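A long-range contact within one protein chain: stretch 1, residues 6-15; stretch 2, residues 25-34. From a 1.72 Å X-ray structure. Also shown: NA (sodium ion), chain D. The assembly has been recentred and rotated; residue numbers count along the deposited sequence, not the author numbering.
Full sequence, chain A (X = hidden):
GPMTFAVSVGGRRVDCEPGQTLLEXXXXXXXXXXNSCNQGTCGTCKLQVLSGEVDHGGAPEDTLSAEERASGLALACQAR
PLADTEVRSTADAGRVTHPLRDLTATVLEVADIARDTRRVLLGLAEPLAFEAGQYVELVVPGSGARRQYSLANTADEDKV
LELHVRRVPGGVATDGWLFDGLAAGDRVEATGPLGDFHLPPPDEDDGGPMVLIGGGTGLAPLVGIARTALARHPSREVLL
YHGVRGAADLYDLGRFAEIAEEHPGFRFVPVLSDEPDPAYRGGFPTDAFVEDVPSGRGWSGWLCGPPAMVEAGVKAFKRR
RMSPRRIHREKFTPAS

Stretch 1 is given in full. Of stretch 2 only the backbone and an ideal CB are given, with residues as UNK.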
# COMPACT_ATOMS: atom_id res chain seq x y z
N ALA A 6 15.86 15.72 -19.14
CA ALA A 6 15.25 14.55 -19.74
C ALA A 6 15.70 13.31 -18.98
O ALA A 6 16.91 13.08 -18.82
CB ALA A 6 15.63 14.46 -21.22
N VAL A 7 14.75 12.52 -18.49
CA VAL A 7 15.05 11.28 -17.79
C VAL A 7 14.30 10.14 -18.46
O VAL A 7 13.14 10.29 -18.85
CB VAL A 7 14.72 11.38 -16.29
CG1 VAL A 7 15.53 12.54 -15.66
CG2 VAL A 7 13.23 11.60 -16.07
N SER A 8 14.97 9.01 -18.62
CA SER A 8 14.40 7.93 -19.41
C SER A 8 14.58 6.60 -18.70
O SER A 8 15.58 6.38 -18.02
CB SER A 8 15.04 7.85 -20.80
OG SER A 8 16.41 7.52 -20.69
N VAL A 9 13.61 5.72 -18.89
CA VAL A 9 13.69 4.33 -18.45
C VAL A 9 12.92 3.48 -19.45
O VAL A 9 11.84 3.86 -19.90
CB VAL A 9 13.13 4.13 -17.02
CG1 VAL A 9 11.63 4.45 -16.93
CG2 VAL A 9 13.38 2.69 -16.57
N GLY A 10 13.49 2.33 -19.81
CA GLY A 10 12.79 1.41 -20.71
C GLY A 10 12.38 1.99 -22.04
O GLY A 10 11.34 1.62 -22.58
N GLY A 11 13.17 2.91 -22.59
CA GLY A 11 12.83 3.54 -23.85
C GLY A 11 11.83 4.67 -23.76
O GLY A 11 11.49 5.26 -24.79
N ARG A 12 11.36 5.01 -22.56
CA ARG A 12 10.36 6.05 -22.35
C ARG A 12 11.00 7.26 -21.69
O ARG A 12 11.67 7.13 -20.66
CB ARG A 12 9.21 5.52 -21.48
CG ARG A 12 8.26 4.55 -22.19
CD ARG A 12 6.98 5.26 -22.65
NE ARG A 12 5.84 4.96 -21.79
CZ ARG A 12 4.81 5.79 -21.57
NH1 ARG A 12 4.78 6.98 -22.16
NH2 ARG A 12 3.82 5.42 -20.77
N ARG A 13 10.76 8.44 -22.25
CA ARG A 13 11.31 9.68 -21.72
C ARG A 13 10.22 10.52 -21.07
O ARG A 13 9.10 10.60 -21.58
CB ARG A 13 11.99 10.50 -22.82
CG ARG A 13 12.39 11.91 -22.39
CD ARG A 13 12.57 12.83 -23.58
NE ARG A 13 12.74 14.23 -23.18
CZ ARG A 13 13.36 15.14 -23.92
NH1 ARG A 13 13.86 14.78 -25.09
NH2 ARG A 13 13.48 16.39 -23.49
N VAL A 14 10.55 11.14 -19.94
CA VAL A 14 9.76 12.23 -19.38
C VAL A 14 10.71 13.38 -19.05
O VAL A 14 11.93 13.22 -19.07
CB VAL A 14 8.95 11.81 -18.13
CG1 VAL A 14 8.10 10.57 -18.44
CG2 VAL A 14 9.86 11.55 -16.96
N ASP A 15 10.14 14.55 -18.79
CA ASP A 15 10.96 15.69 -18.41
C ASP A 15 10.76 15.96 -16.93
O ASP A 15 9.62 16.04 -16.45
CB ASP A 15 10.63 16.92 -19.26
CG ASP A 15 11.05 16.73 -20.70
OD1 ASP A 15 12.27 16.72 -20.96
OD2 ASP A 15 10.16 16.56 -21.56
N UNK A 25 8.44 12.14 -11.44
CA UNK A 25 8.40 12.52 -12.85
C UNK A 25 7.86 11.38 -13.71
O UNK A 25 7.01 11.60 -14.58
CB UNK A 25 9.79 12.93 -13.33
N UNK A 26 8.33 10.15 -13.48
CA UNK A 26 7.85 9.02 -14.27
C UNK A 26 6.37 8.76 -14.00
O UNK A 26 5.57 8.68 -14.94
CB UNK A 26 8.67 7.77 -13.96
N UNK A 27 5.97 8.63 -12.73
CA UNK A 27 4.57 8.29 -12.49
C UNK A 27 3.62 9.40 -12.94
O UNK A 27 2.51 9.12 -13.40
CB UNK A 27 4.35 7.99 -11.00
N UNK A 28 4.02 10.66 -12.78
CA UNK A 28 3.17 11.74 -13.27
C UNK A 28 3.02 11.68 -14.78
O UNK A 28 2.00 12.13 -15.32
CB UNK A 28 3.74 13.10 -12.85
N UNK A 29 4.00 11.12 -15.48
CA UNK A 29 3.90 10.87 -16.90
C UNK A 29 3.24 9.57 -17.29
O UNK A 29 3.23 9.22 -18.47
CB UNK A 29 5.30 10.91 -17.51
N UNK A 30 2.68 8.83 -16.32
CA UNK A 30 2.09 7.54 -16.61
C UNK A 30 3.08 6.46 -16.96
O UNK A 30 2.70 5.47 -17.60
CB UNK A 30 1.09 7.69 -17.76
N UNK A 31 4.35 6.62 -16.57
CA UNK A 31 5.42 5.69 -16.89
C UNK A 31 5.74 4.94 -15.60
O UNK A 31 6.18 5.56 -14.62
CB UNK A 31 6.65 6.41 -17.45
N UNK A 32 5.51 3.63 -15.59
CA UNK A 32 5.60 2.88 -14.35
C UNK A 32 7.03 2.50 -14.01
O UNK A 32 7.83 2.15 -14.88
CB UNK A 32 4.74 1.62 -14.44
N UNK A 33 7.33 2.54 -12.72
CA UNK A 33 8.46 1.79 -12.19
C UNK A 33 8.13 1.42 -10.76
O UNK A 33 7.26 2.05 -10.15
CB UNK A 33 9.76 2.59 -12.27
N UNK A 34 8.77 0.39 -10.21
CA UNK A 34 8.36 -0.11 -8.89
C UNK A 34 8.48 0.95 -7.81
O UNK A 34 9.41 1.76 -7.80
CB UNK A 34 9.20 -1.33 -8.50
NA NA D . 11.72 2.62 -9.46

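Stretch 1 is a β-hairpin whose strands, 6-9 and 12-15, are joined by a type I' turn. V7, V9, R12 and V14 direct their CA-to-CB bonds toward stretch 2, so the face on offer is mostly aliphatic, with one arginine near the turn. Stretch 2 begins in a helix, 25-28, and continues as loop.

Position 25 is helical and its CB points toward the hairpin. The ideal CB already lies 3.9 Å from V14 CG2, close to van der Waals contact, which favours a small apolar side chain, although a longer one might turn aside. The residue is A25, whose methyl CB packs on V14 CG2 at 3.9 Å.

At position 26 the CB points sideways, and its ideal position is 5.0 Å from V14 CG2 and 5.3 Å from V9 CG1. A long apolar side chain, whether aromatic, leucine or methionine, could cross that gap to reach the valines. The residue is F26, with chi1 in the m well, and its end comes nearer to the hairpin than its CB does. V9 CG1 sits over one face of the ring, 3.8 Å from the F26 centroid and 20° off the normal, a CH-pi contact. F26 CD1 also meets V14 CG2 at 3.7 Å and F26 CZ meets V7 CG2 at 3.8 Å, so one ring touches three valines.

Position 27 points away, and stretch 1 sets no requirement there; it is L27. Position 28 points sideways with nothing of the hairpin in range of its CB, leaving the choice open; R28 leads its end away.

Position 29 is the first to leave helical angles. A CB here would lie 3.0 Å from V14 CG1, a clash, so glycine suits best. G29 lets the backbone pass, its CA 4.5 Å from V14 CG1.

At position 30 phi is 71°, which by itself favours glycine, with asparagine or aspartate as possible alternatives. G30 is found, and its O lies 3.4 Å from R12 NH2, at too poor an angle for a hydrogen bond.

Position 31 points toward the hairpin, its ideal CB 4.5 Å from both V14 CG1 and R12 NH2. Valine, isoleucine or leucine could fill the space between valine and guanidinium. In V31, CG2 lies over one face of the R12 guanidinium, 3.5 Å from R12 CZ, and 3.8 Å from V14 CG1, while V31 CG1 is 4.0 Å from V9 CG1.

Position 32 points away and is free as far as stretch 1 is concerned; it is W32.

Position 33 points toward V9, but its ideal CB is 5.4 Å from V9 CG1, room for a longer apolar chain. The nearby sodium adds an opportunity for a ligand atom. M33 meets both: its CE lies 4.0 Å from V9 CG1, and its SD is 2.8 Å from the ion NA.

Position 34 is out of reach of the hairpin; its phi of -61° is compatible with proline among many residues. P34 also binds sodium, through its backbone O, 3.0 Å from NA.

Stretch 2 (25-34) AFLRGGVWMP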
# COMPACT_ATOMS: atom_id res chain seq x y z
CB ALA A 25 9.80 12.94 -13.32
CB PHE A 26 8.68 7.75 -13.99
CG PHE A 26 10.06 7.78 -14.62
CD1 PHE A 26 10.21 7.97 -15.99
CD2 PHE A 26 11.20 7.61 -13.85
CE1 PHE A 26 11.47 8.02 -16.58
CE2 PHE A 26 12.47 7.65 -14.44
CZ PHE A 26 12.61 7.85 -15.80
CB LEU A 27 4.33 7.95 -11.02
CG LEU A 27 5.08 6.77 -10.42
CD1 LEU A 27 4.73 6.63 -8.93
CD2 LEU A 27 4.81 5.47 -11.17
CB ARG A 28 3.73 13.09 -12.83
CG ARG A 28 3.51 13.38 -11.34
CD ARG A 28 3.88 14.80 -11.01
NE ARG A 28 3.64 15.13 -9.61
CZ ARG A 28 2.50 15.63 -9.15
NH1 ARG A 28 1.49 15.85 -9.98
NH2 ARG A 28 2.38 15.91 -7.86
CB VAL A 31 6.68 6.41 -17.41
CG1 VAL A 31 7.83 5.41 -17.56
CG2 VAL A 31 6.38 7.14 -18.72
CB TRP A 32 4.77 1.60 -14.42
CG TRP A 32 4.86 0.83 -13.13
CD1 TRP A 32 4.24 1.13 -11.94
CD2 TRP A 32 5.65 -0.34 -12.89
NE1 TRP A 32 4.59 0.20 -10.97
CE2 TRP A 32 5.45 -0.72 -11.55
CE3 TRP A 32 6.50 -1.11 -13.70
CZ2 TRP A 32 6.08 -1.83 -10.98
CZ3 TRP A 32 7.12 -2.22 -13.15
CH2 TRP A 32 6.90 -2.57 -11.80
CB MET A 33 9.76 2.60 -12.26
CG MET A 33 9.64 3.92 -11.55
SD MET A 33 11.27 4.66 -11.34
CE MET A 33 12.02 4.36 -12.96
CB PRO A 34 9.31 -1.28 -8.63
CG PRO A 34 9.95 -1.61 -9.92
CD PRO A 34 9.81 -0.44 -10.84
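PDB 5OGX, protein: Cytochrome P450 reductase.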